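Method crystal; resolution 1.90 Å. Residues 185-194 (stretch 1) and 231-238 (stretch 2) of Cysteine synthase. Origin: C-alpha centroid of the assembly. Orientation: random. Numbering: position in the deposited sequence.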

# COMPACT_ATOMS: atom_id res chain seq x y z
N PHE A 185 -6.47 0.91 -20.93
CA PHE A 185 -7.33 1.82 -21.65
C PHE A 185 -8.22 1.06 -22.63
O PHE A 185 -9.44 1.20 -22.61
CB PHE A 185 -6.51 2.89 -22.36
CG PHE A 185 -7.31 3.84 -23.20
CD1 PHE A 185 -8.23 4.68 -22.61
CD2 PHE A 185 -7.16 3.89 -24.58
CE1 PHE A 185 -8.98 5.55 -23.38
CE2 PHE A 185 -7.90 4.77 -25.35
CZ PHE A 185 -8.79 5.62 -24.74
N ALA A 186 -7.61 0.22 -23.47
CA ALA A 186 -8.33 -0.45 -24.53
C ALA A 186 -9.35 -1.46 -24.00
O ALA A 186 -10.45 -1.59 -24.55
CB ALA A 186 -7.37 -1.14 -25.48
N GLY A 187 -8.96 -2.24 -22.99
CA GLY A 187 -9.82 -3.28 -22.43
C GLY A 187 -11.05 -2.70 -21.74
O GLY A 187 -12.20 -3.15 -21.94
N THR A 188 -10.80 -1.68 -20.93
CA THR A 188 -11.80 -1.01 -20.16
C THR A 188 -12.72 -0.24 -21.12
O THR A 188 -13.94 -0.32 -20.97
CB THR A 188 -11.20 -0.09 -19.10
OG1 THR A 188 -10.27 -0.83 -18.32
CG2 THR A 188 -12.23 0.51 -18.17
N ALA A 189 -12.14 0.45 -22.10
CA ALA A 189 -12.90 1.24 -23.04
C ALA A 189 -13.87 0.37 -23.84
O ALA A 189 -15.02 0.77 -24.09
CB ALA A 189 -11.99 2.02 -23.95
N ARG A 190 -13.39 -0.80 -24.26
CA ARG A 190 -14.23 -1.72 -25.06
C ARG A 190 -15.47 -2.10 -24.27
O ARG A 190 -16.55 -2.04 -24.80
CB ARG A 190 -13.45 -3.00 -25.38
CG ARG A 190 -14.25 -4.02 -26.18
CD ARG A 190 -13.50 -5.28 -26.56
NE ARG A 190 -12.07 -5.17 -26.38
CZ ARG A 190 -11.30 -4.18 -26.83
NH2 ARG A 190 -10.15 -3.89 -26.27
N TYR A 191 -15.27 -2.48 -23.02
CA TYR A 191 -16.40 -2.88 -22.14
C TYR A 191 -17.37 -1.72 -21.88
O TYR A 191 -18.58 -1.91 -21.95
CB TYR A 191 -15.90 -3.41 -20.80
CG TYR A 191 -17.00 -3.97 -19.94
CD1 TYR A 191 -17.44 -5.28 -20.08
CD2 TYR A 191 -17.65 -3.17 -19.03
CE1 TYR A 191 -18.47 -5.78 -19.31
CE2 TYR A 191 -18.68 -3.65 -18.24
CZ TYR A 191 -19.07 -4.97 -18.36
OH TYR A 191 -20.07 -5.44 -17.57
N LEU A 192 -16.84 -0.54 -21.58
CA LEU A 192 -17.66 0.66 -21.31
C LEU A 192 -18.46 1.07 -22.55
O LEU A 192 -19.65 1.42 -22.46
CB LEU A 192 -16.77 1.80 -20.82
CG LEU A 192 -16.12 1.60 -19.45
CD1 LEU A 192 -15.22 2.76 -19.11
CD2 LEU A 192 -17.14 1.43 -18.33
N LYS A 193 -17.81 1.00 -23.73
CA LYS A 193 -18.46 1.37 -24.97
C LYS A 193 -19.64 0.46 -25.27
O LYS A 193 -20.60 0.90 -25.85
CB LYS A 193 -17.49 1.31 -26.15
CG LYS A 193 -16.86 2.65 -26.47
CD LYS A 193 -17.82 3.59 -27.17
CE LYS A 193 -17.18 4.92 -27.51
NZ LYS A 193 -18.19 5.94 -27.89
N GLU A 194 -19.51 -0.83 -24.94
CA GLU A 194 -20.60 -1.79 -25.14
C GLU A 194 -21.81 -1.41 -24.29
O GLU A 194 -22.94 -1.55 -24.76
CB GLU A 194 -20.17 -3.22 -24.80
CG GLU A 194 -19.25 -3.85 -25.84
CD GLU A 194 -18.62 -5.17 -25.44
OE1 GLU A 194 -18.97 -5.69 -24.34
OE2 GLU A 194 -17.79 -5.68 -26.22
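Stretch 2, residues 231-238: PFFENLDI

An irregular segment can pack on a helix with no hydrogen bond between them among the modelled atoms. Residues 231-238 of this cysteine synthase illustrate the principle. Stretch 1 is helical throughout, and the amides from Ala189 to Glu194 bond four residues back, as in Arg190 N to Ala186 O at 3.1 Å. Stretch 2 forms no regular helix or strand. It begins with residues of compact backbone conformation, passes through a type I turn from Phe233 to Leu236, closed by Leu236 N to Phe233 O at 3.3 Å, and then extends, with psi near 136° at Leu236 and 131° at Ile238. The register advances in the same sense along both stretches: the CA of Ala186 lies 6.3 Å from the CA of Phe232, and the CA of Arg190 lies 7.1 Å from the CA of Leu236.

The closest backbone approach of the register falls at Ala186, whose short side chain points toward stretch 2. Its CB meets Phe232 CB at 3.8 Å and Phe233 CE1 at 4.0 Å. Phe232 thus touches the helix through the base of its side chain; with chi1 in m, its ring leads away. Phe233 does the reverse. Its CA-to-CB bond points sideways, yet chi1 of -65° (m) carries the ring nearer the helix, so that Ala186 CB lies at the ring edge.

Phe185, with chi1 at 176° (t), supplies the aromatic partner. It directs its edge toward the face of Phe233 in an offset edge-to-face pair, with planes at 83° and centroids 5.7 Å apart; the closest atoms, Phe185 CD2 and Phe233 CE1, are separated by 3.8 Å. Ile238, in the m, t conformation, brings its CD1 to 3.8 Å from Phe185 CE2, again near the plane of the Phe185 ring.

Leu236 has the largest area covered by the helix. Its CA-to-CB bond is also sideways, but chi1 of -88° (m) and chi2 of -175° (t) bring the branched end inward. Leu236 CD1 lies 3.8 Å from Ala186 CA, and Leu236 CD2 4.2 Å from Arg190 N, so its contacts cover about one helical turn; both methyls lie near Ala189 CB, CD2 at 4.1 Å and CD1 at 4.3 Å.

Farther along, Lys193 starts toward stretch 2 with chi1 of -95°, between wells, chi2 in m and chi3 and chi4 in t; its CE comes within 4.2 Å of Asp237 O. Lys193 NZ is hydrogen-bonded elsewhere in the structure, and Asp237 O, buried here, has no partner in the model. Most contacts are apolar, and the stretches bury 380 Å², both sides summed.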

# COMPACT_ATOMS: atom_id res chain seq x y z
N PRO A 231 -0.88 -1.62 -30.69
CA PRO A 231 -1.71 -2.42 -31.60
C PRO A 231 -3.12 -2.73 -31.07
O PRO A 231 -3.83 -3.55 -31.63
CB PRO A 231 -0.85 -3.69 -31.74
CG PRO A 231 -0.24 -3.87 -30.37
CD PRO A 231 0.08 -2.46 -29.95
N PHE A 232 -3.56 -2.06 -30.00
CA PHE A 232 -4.82 -2.48 -29.32
C PHE A 232 -6.00 -1.59 -29.67
O PHE A 232 -7.10 -1.88 -29.25
CB PHE A 232 -4.65 -2.51 -27.79
CG PHE A 232 -3.62 -3.50 -27.31
CD1 PHE A 232 -3.65 -4.82 -27.74
CD2 PHE A 232 -2.60 -3.10 -26.46
CE1 PHE A 232 -2.69 -5.72 -27.30
CE2 PHE A 232 -1.65 -4.01 -26.02
CZ PHE A 232 -1.70 -5.32 -26.44
N PHE A 233 -5.77 -0.55 -30.48
CA PHE A 233 -6.71 0.53 -30.65
C PHE A 233 -7.50 0.44 -31.96
O PHE A 233 -8.30 1.32 -32.23
CB PHE A 233 -5.99 1.88 -30.59
CG PHE A 233 -5.37 2.22 -29.26
CD1 PHE A 233 -5.62 1.46 -28.13
CD2 PHE A 233 -4.52 3.32 -29.15
CE1 PHE A 233 -5.03 1.78 -26.91
CE2 PHE A 233 -3.92 3.63 -27.94
CZ PHE A 233 -4.17 2.86 -26.82
N GLU A 234 -7.31 -0.64 -32.74
CA GLU A 234 -7.86 -0.79 -34.09
C GLU A 234 -9.38 -0.56 -34.15
O GLU A 234 -9.83 0.08 -35.07
CB GLU A 234 -7.49 -2.17 -34.65
CG GLU A 234 -8.06 -2.44 -36.03
CD GLU A 234 -7.60 -3.74 -36.69
OE1 GLU A 234 -7.20 -4.68 -35.95
OE2 GLU A 234 -7.63 -3.80 -37.94
N ASN A 235 -10.15 -1.06 -33.18
CA ASN A 235 -11.63 -1.01 -33.30
C ASN A 235 -12.23 -0.17 -32.18
O ASN A 235 -13.34 -0.42 -31.71
CB ASN A 235 -12.25 -2.41 -33.31
CG ASN A 235 -11.87 -3.21 -34.54
OD1 ASN A 235 -11.89 -2.72 -35.67
ND2 ASN A 235 -11.49 -4.46 -34.31
N LEU A 236 -11.49 0.85 -31.76
CA LEU A 236 -11.92 1.78 -30.74
C LEU A 236 -12.17 3.14 -31.37
O LEU A 236 -11.35 3.65 -32.12
CB LEU A 236 -10.83 1.93 -29.68
CG LEU A 236 -10.86 0.92 -28.54
CD1 LEU A 236 -9.80 1.29 -27.53
CD2 LEU A 236 -12.24 0.88 -27.89
N ASP A 237 -13.28 3.76 -30.98
CA ASP A 237 -13.58 5.09 -31.40
C ASP A 237 -13.03 6.03 -30.33
O ASP A 237 -13.71 6.27 -29.35
CB ASP A 237 -15.10 5.21 -31.60
CG ASP A 237 -15.57 6.48 -32.26
OD1 ASP A 237 -14.71 7.34 -32.59
OD2 ASP A 237 -16.80 6.60 -32.45
N ILE A 238 -11.78 6.49 -30.49
CA ILE A 238 -11.11 7.32 -29.47
C ILE A 238 -11.37 8.80 -29.79
O ILE A 238 -11.20 9.23 -30.91
CB ILE A 238 -9.59 7.00 -29.39
CG1 ILE A 238 -9.37 5.57 -28.92
CG2 ILE A 238 -8.87 8.00 -28.48
CD1 ILE A 238 -7.98 5.05 -29.15